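Intergenic-region protein (Escherichia coli CFT073, PDB 2WJ9) is an antirestriction protein of the ArdB family that probably helps incoming DNA escape the restriction enzymes of the host cell. Local coordinates at the interface of chains A and B. Numbering follows the deposited sequence. Chains: chain A/B, Intergenic-region protein.

Contact 1: the interface of chains A and B. Residues chain A 142, 145, 149, 160, 180; chain B 38, 41-42.
B:Thr41, from a loop, pushes its side chain into a pocket of chain A formed by A:Met142 and A:Ser145 of helix 132-151, A:Tyr160 of helix 154-169 and the backbone carbonyl of A:Ile180 near the C-terminus. B:Thr41 OG1, the hydroxyl, donates to A:Ile180 O at 2.7 Å, in the carbonyl plane and close to the line of the C=O bond (C=O...donor angle 158°). B:Thr41 CG2, the other branch, points toward the helices and packs 3.7 Å from A:Ser145 CB, with CE1 of the A:Tyr160 ring equally near. Chi1 of 51° decides which branch goes where, with OG1 between the backbone N and the carbonyl carbon and CG2 anti to that carbon. The A:Met142 chain, bent at chi2 and chi3, crosses B:Thr41 obliquely and brings CE to 3.7 Å from B:Thr41 OG1. A:Ser145 OG turns back within its own helix to donate to A:Met142 O, from above the carbonyl plane. Next to this close packing, B:Gly42 N donates a hydrogen bond to A:Tyr160 OH at 3.1 Å (150° at H), and A:Ile180 CG1 packs 3.9 Å from B:Gly42 CA. The margins are wetter and looser: water 1 lies at the tyrosine edge and joins OH to B:Gly42 O, while water 2 joins A:Ser145 O to B:Ala38 N. A:Cys149 SG stays 4.1 Å from B:Ala38 N. The site docks the N-terminal loop of one subunit onto the helices of the other, probably stabilising the dimer.

Contact 2: the interface of chains A and B. Residues chain A 36, 154-155, 158; chain B 154-155, 157-158.
The N-terminal ends of helix 154-169 of chain A and helix 154-168 of chain B pack against each other, and the loop residue A:Ala36 closes one flank. Both chains belong to the antirestriction protein family, and here equivalent residues meet around the two-fold axis. Each Tyr154 reaches over to Ala155 of the other chain, with the two tyrosine CB atoms 3.8 Å apart near the axis. The B:Tyr154 ring is sandwiched: A:Ala155 CB sits over the centre of one face, 3.6 Å above its plane, and A:Ala36 CB over the centre of the opposite face at 3.7 Å. These methyls make CH-pi contacts that probably limit how far the ring can tilt. Chi1 of -72° directs its CG anti to the carbonyl carbon, laying the ring out toward A:Ala36. A:Tyr154 receives B:Ala155 CB on one face, while B:Val158 CG2 comes to the ring edge in its plane, the two side chains crossing at about a right angle. Between the helices, the CG2 methyls of A:Val158 and B:Val158 meet at 3.8 Å, and A:Val158 CG2 also touches CD1 of B:Tyr154. A polar link lies at the flank: B:Thr157 OG1 donates to A:Ala36 O at 2.6 Å, in the carbonyl plane and on a lone pair, with a C=O...donor angle of 121°.

Contact 1: the interface of chains A and B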
ATOM      1  N   MET A 142       5.752  11.255   6.855  1.00 28.82           N
ATOM      2  CA  MET A 142       6.869  10.923   7.732  1.00 29.15           C
ATOM      3  C   MET A 142       6.376  10.451   9.100  1.00 28.75           C
ATOM      4  O   MET A 142       6.878   9.463   9.631  1.00 28.12           O
ATOM      5  CB  MET A 142       7.797  12.123   7.910  1.00 29.45           C
ATOM      6  CG  MET A 142       8.546  12.533   6.648  1.00 31.23           C
ATOM      7  SD  MET A 142       9.715  11.312   5.987  1.00 36.83           S
ATOM      8  CE  MET A 142       8.672  10.105   5.194  1.00 37.82           C
ATOM      9  N   SER A 145       4.703   6.792   8.620  1.00 29.07           N
ATOM     10  CA  SER A 145       5.715   5.759   8.355  1.00 29.35           C
ATOM     11  C   SER A 145       6.532   5.464   9.624  1.00 28.69           C
ATOM     12  O   SER A 145       6.762   4.308   9.985  1.00 28.73           O
ATOM     13  CB  SER A 145       6.631   6.180   7.198  1.00 29.58           C
ATOM     14  OG  SER A 145       7.329   7.379   7.494  1.00 32.25           O
ATOM     15  N   CYS A 149       6.637   1.860  12.128  1.00 28.10           N
ATOM     16  CA  CYS A 149       7.837   1.172  12.587  1.00 28.40           C
ATOM     17  C   CYS A 149       7.885   1.087  14.116  1.00 28.19           C
ATOM     18  O   CYS A 149       8.235   0.052  14.676  1.00 27.63           O
ATOM     19  CB  CYS A 149       9.093   1.883  12.087  1.00 28.59           C
ATOM     20  SG  CYS A 149       9.244   1.935  10.308  1.00 30.43           S
ATOM     21  N   TYR A 160      -0.202   5.345   5.694  1.00 28.40           N
ATOM     22  CA  TYR A 160       0.900   5.776   4.823  1.00 29.29           C
ATOM     23  C   TYR A 160       0.598   5.575   3.347  1.00 29.02           C
ATOM     24  O   TYR A 160       0.724   6.515   2.563  1.00 29.47           O
ATOM     25  CB  TYR A 160       2.227   5.081   5.151  1.00 29.64           C
ATOM     26  CG  TYR A 160       3.267   5.322   4.066  1.00 30.73           C
ATOM     27  CD1 TYR A 160       4.044   6.483   4.054  1.00 31.19           C
ATOM     28  CD2 TYR A 160       3.432   4.417   3.016  1.00 31.40           C
ATOM     29  CE1 TYR A 160       4.974   6.720   3.042  1.00 30.21           C
ATOM     30  CE2 TYR A 160       4.350   4.648   1.997  1.00 31.73           C
ATOM     31  CZ  TYR A 160       5.126   5.795   2.016  1.00 31.14           C
ATOM     32  OH  TYR A 160       6.033   6.012   0.996  1.00 30.76           O
ATOM     33  N   ILE A 180      10.727  12.994   1.132  1.00 32.26           N
ATOM     34  CA  ILE A 180      10.602  11.709   1.846  1.00 32.65           C
ATOM     35  C   ILE A 180      11.417  10.538   1.241  1.00 32.85           C
ATOM     36  O   ILE A 180      11.223   9.382   1.628  1.00 32.68           O
ATOM     37  CB  ILE A 180       9.110  11.279   2.005  1.00 32.61           C
ATOM     38  CG1 ILE A 180       8.489  10.811   0.681  1.00 32.67           C
ATOM     39  CG2 ILE A 180       8.286  12.423   2.594  1.00 33.47           C
ATOM     40  CD1 ILE A 180       7.107  10.246   0.848  1.00 32.76           C
TER
ATOM     41  N   ALA B  38       8.148   0.141   6.808  1.00 34.64           N
ATOM     42  CA  ALA B  38       8.602   0.225   5.413  1.00 35.27           C
ATOM     43  C   ALA B  38      10.141   0.275   5.303  1.00 35.54           C
ATOM     44  O   ALA B  38      10.774   1.083   5.977  1.00 35.59           O
ATOM     45  CB  ALA B  38       7.990   1.450   4.753  1.00 35.51           C
ATOM     46  N   THR B  41      10.600   4.817   2.040  1.00 33.98           N
ATOM     47  CA  THR B  41       9.436   5.623   1.668  1.00 33.23           C
ATOM     48  C   THR B  41       9.744   6.318   0.335  1.00 32.83           C
ATOM     49  O   THR B  41      10.869   6.252  -0.161  1.00 32.62           O
ATOM     50  CB  THR B  41       9.074   6.651   2.763  1.00 33.06           C
ATOM     51  OG1 THR B  41      10.236   7.400   3.137  1.00 32.25           O
ATOM     52  CG2 THR B  41       8.508   5.944   3.995  1.00 33.44           C
ATOM     53  N   GLY B  42       8.743   6.964  -0.254  1.00 32.37           N
ATOM     54  CA  GLY B  42       8.909   7.600  -1.564  1.00 32.04           C
ATOM     55  C   GLY B  42       9.005   6.612  -2.726  1.00 31.90           C
ATOM     56  O   GLY B  42       8.407   5.526  -2.690  1.00 31.73           O
TER
HETATM   57  O   HOH W   1       6.296   4.535  -1.264  1.00 29.79           O
HETATM   58  O   HOH W   2       7.375   2.621   7.700  1.00 31.74           O

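Contact 2: the interface of chains A and B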
ATOM      1  N   ALA A  36      -9.909  -2.009   6.800  1.00 29.85           N
ATOM      2  CA  ALA A  36      -8.831  -2.764   6.169  1.00 28.92           C
ATOM      3  C   ALA A  36      -9.192  -3.229   4.742  1.00 28.37           C
ATOM      4  O   ALA A  36      -8.328  -3.711   4.014  1.00 27.77           O
ATOM      5  CB  ALA A  36      -8.466  -3.963   7.034  1.00 28.48           C
ATOM      6  N   TYR A 154      -0.057  -2.371  11.551  1.00 28.72           N
ATOM      7  CA  TYR A 154      -0.263  -2.326  10.105  1.00 27.94           C
ATOM      8  C   TYR A 154      -1.306  -1.288   9.643  1.00 28.17           C
ATOM      9  O   TYR A 154      -1.228  -0.797   8.513  1.00 28.55           O
ATOM     10  CB  TYR A 154      -0.602  -3.733   9.586  1.00 27.22           C
ATOM     11  CG  TYR A 154       0.567  -4.714   9.674  1.00 26.22           C
ATOM     12  CD1 TYR A 154       1.440  -4.891   8.603  1.00 26.68           C
ATOM     13  CD2 TYR A 154       0.808  -5.448  10.839  1.00 27.10           C
ATOM     14  CE1 TYR A 154       2.524  -5.786   8.678  1.00 26.85           C
ATOM     15  CE2 TYR A 154       1.883  -6.350  10.922  1.00 26.55           C
ATOM     16  CZ  TYR A 154       2.731  -6.518   9.833  1.00 26.51           C
ATOM     17  OH  TYR A 154       3.793  -7.397   9.922  1.00 26.79           O
ATOM     18  N   ALA A 155      -2.258  -0.931  10.498  1.00 28.28           N
ATOM     19  CA  ALA A 155      -3.196   0.163  10.162  1.00 28.54           C
ATOM     20  C   ALA A 155      -2.467   1.498   9.909  1.00 28.32           C
ATOM     21  O   ALA A 155      -2.926   2.314   9.113  1.00 28.61           O
ATOM     22  CB  ALA A 155      -4.272   0.320  11.234  1.00 28.81           C
ATOM     23  N   VAL A 158      -1.084   1.254   6.393  1.00 26.86           N
ATOM     24  CA  VAL A 158      -2.183   1.499   5.454  1.00 26.52           C
ATOM     25  C   VAL A 158      -2.461   3.013   5.308  1.00 26.68           C
ATOM     26  O   VAL A 158      -2.666   3.510   4.197  1.00 25.59           O
ATOM     27  CB  VAL A 158      -3.453   0.731   5.886  1.00 26.58           C
ATOM     28  CG1 VAL A 158      -4.679   1.117   5.026  1.00 25.80           C
ATOM     29  CG2 VAL A 158      -3.199  -0.774   5.820  1.00 26.21           C
TER
ATOM     30  N   TYR B 154      -5.412  -5.651   8.908  1.00 28.56           N
ATOM     31  CA  TYR B 154      -4.600  -4.673   8.174  1.00 28.20           C
ATOM     32  C   TYR B 154      -3.281  -5.255   7.647  1.00 27.79           C
ATOM     33  O   TYR B 154      -2.727  -4.759   6.670  1.00 27.90           O
ATOM     34  CB  TYR B 154      -4.332  -3.425   9.029  1.00 28.39           C
ATOM     35  CG  TYR B 154      -5.544  -2.533   9.215  1.00 28.68           C
ATOM     36  CD1 TYR B 154      -5.865  -1.554   8.277  1.00 29.56           C
ATOM     37  CD2 TYR B 154      -6.365  -2.665  10.331  1.00 30.22           C
ATOM     38  CE1 TYR B 154      -6.979  -0.734   8.439  1.00 30.10           C
ATOM     39  CE2 TYR B 154      -7.483  -1.841  10.503  1.00 29.63           C
ATOM     40  CZ  TYR B 154      -7.784  -0.882   9.552  1.00 30.09           C
ATOM     41  OH  TYR B 154      -8.889  -0.061   9.729  1.00 32.17           O
ATOM     42  N   ALA B 155      -2.777  -6.302   8.283  1.00 28.22           N
ATOM     43  CA  ALA B 155      -1.597  -7.001   7.755  1.00 28.34           C
ATOM     44  C   ALA B 155      -1.853  -7.572   6.346  1.00 28.27           C
ATOM     45  O   ALA B 155      -0.955  -7.584   5.513  1.00 28.71           O
ATOM     46  CB  ALA B 155      -1.141  -8.104   8.710  1.00 28.64           C
ATOM     47  N   THR B 157      -4.129  -6.285   4.173  1.00 28.12           N
ATOM     48  CA  THR B 157      -4.183  -5.030   3.397  1.00 28.08           C
ATOM     49  C   THR B 157      -2.783  -4.562   2.969  1.00 27.84           C
ATOM     50  O   THR B 157      -2.560  -4.168   1.817  1.00 27.54           O
ATOM     51  CB  THR B 157      -4.877  -3.879   4.192  1.00 27.74           C
ATOM     52  OG1 THR B 157      -5.992  -4.377   4.948  1.00 27.80           O
ATOM     53  CG2 THR B 157      -5.353  -2.757   3.258  1.00 29.14           C
ATOM     54  N   VAL B 158      -1.828  -4.600   3.897  1.00 27.96           N
ATOM     55  CA  VAL B 158      -0.468  -4.204   3.562  1.00 28.12           C
ATOM     56  C   VAL B 158       0.178  -5.105   2.492  1.00 28.39           C
ATOM     57  O   VAL B 158       0.811  -4.592   1.570  1.00 28.53           O
ATOM     58  CB  VAL B 158       0.403  -4.100   4.822  1.00 27.67           C
ATOM     59  CG1 VAL B 158       1.881  -3.968   4.454  1.00 28.06           C
ATOM     60  CG2 VAL B 158      -0.080  -2.931   5.695  1.00 26.82           C
TER

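Contacts 1 and 2 belong to one two-fold symmetric interface, their C-alpha centres about 14 Å apart. Helix 154-169 of chain A runs through both, giving its first turns to contact 2 and A:Tyr160 to contact 1. The N-terminal loop also serves both, through B:Ala38, B:Thr41 and B:Gly42 in contact 1 and A:Ala36 in contact 2. Symmetry repeats each arrangement with the chains exchanged, so the helix pairing at the axis is flanked by loops that reach across in both directions. Interchain disulfides between Cys37 and Cys149, seen for this protein, would join this loop to helix 132-151 covalently, which supports a genuine dimer.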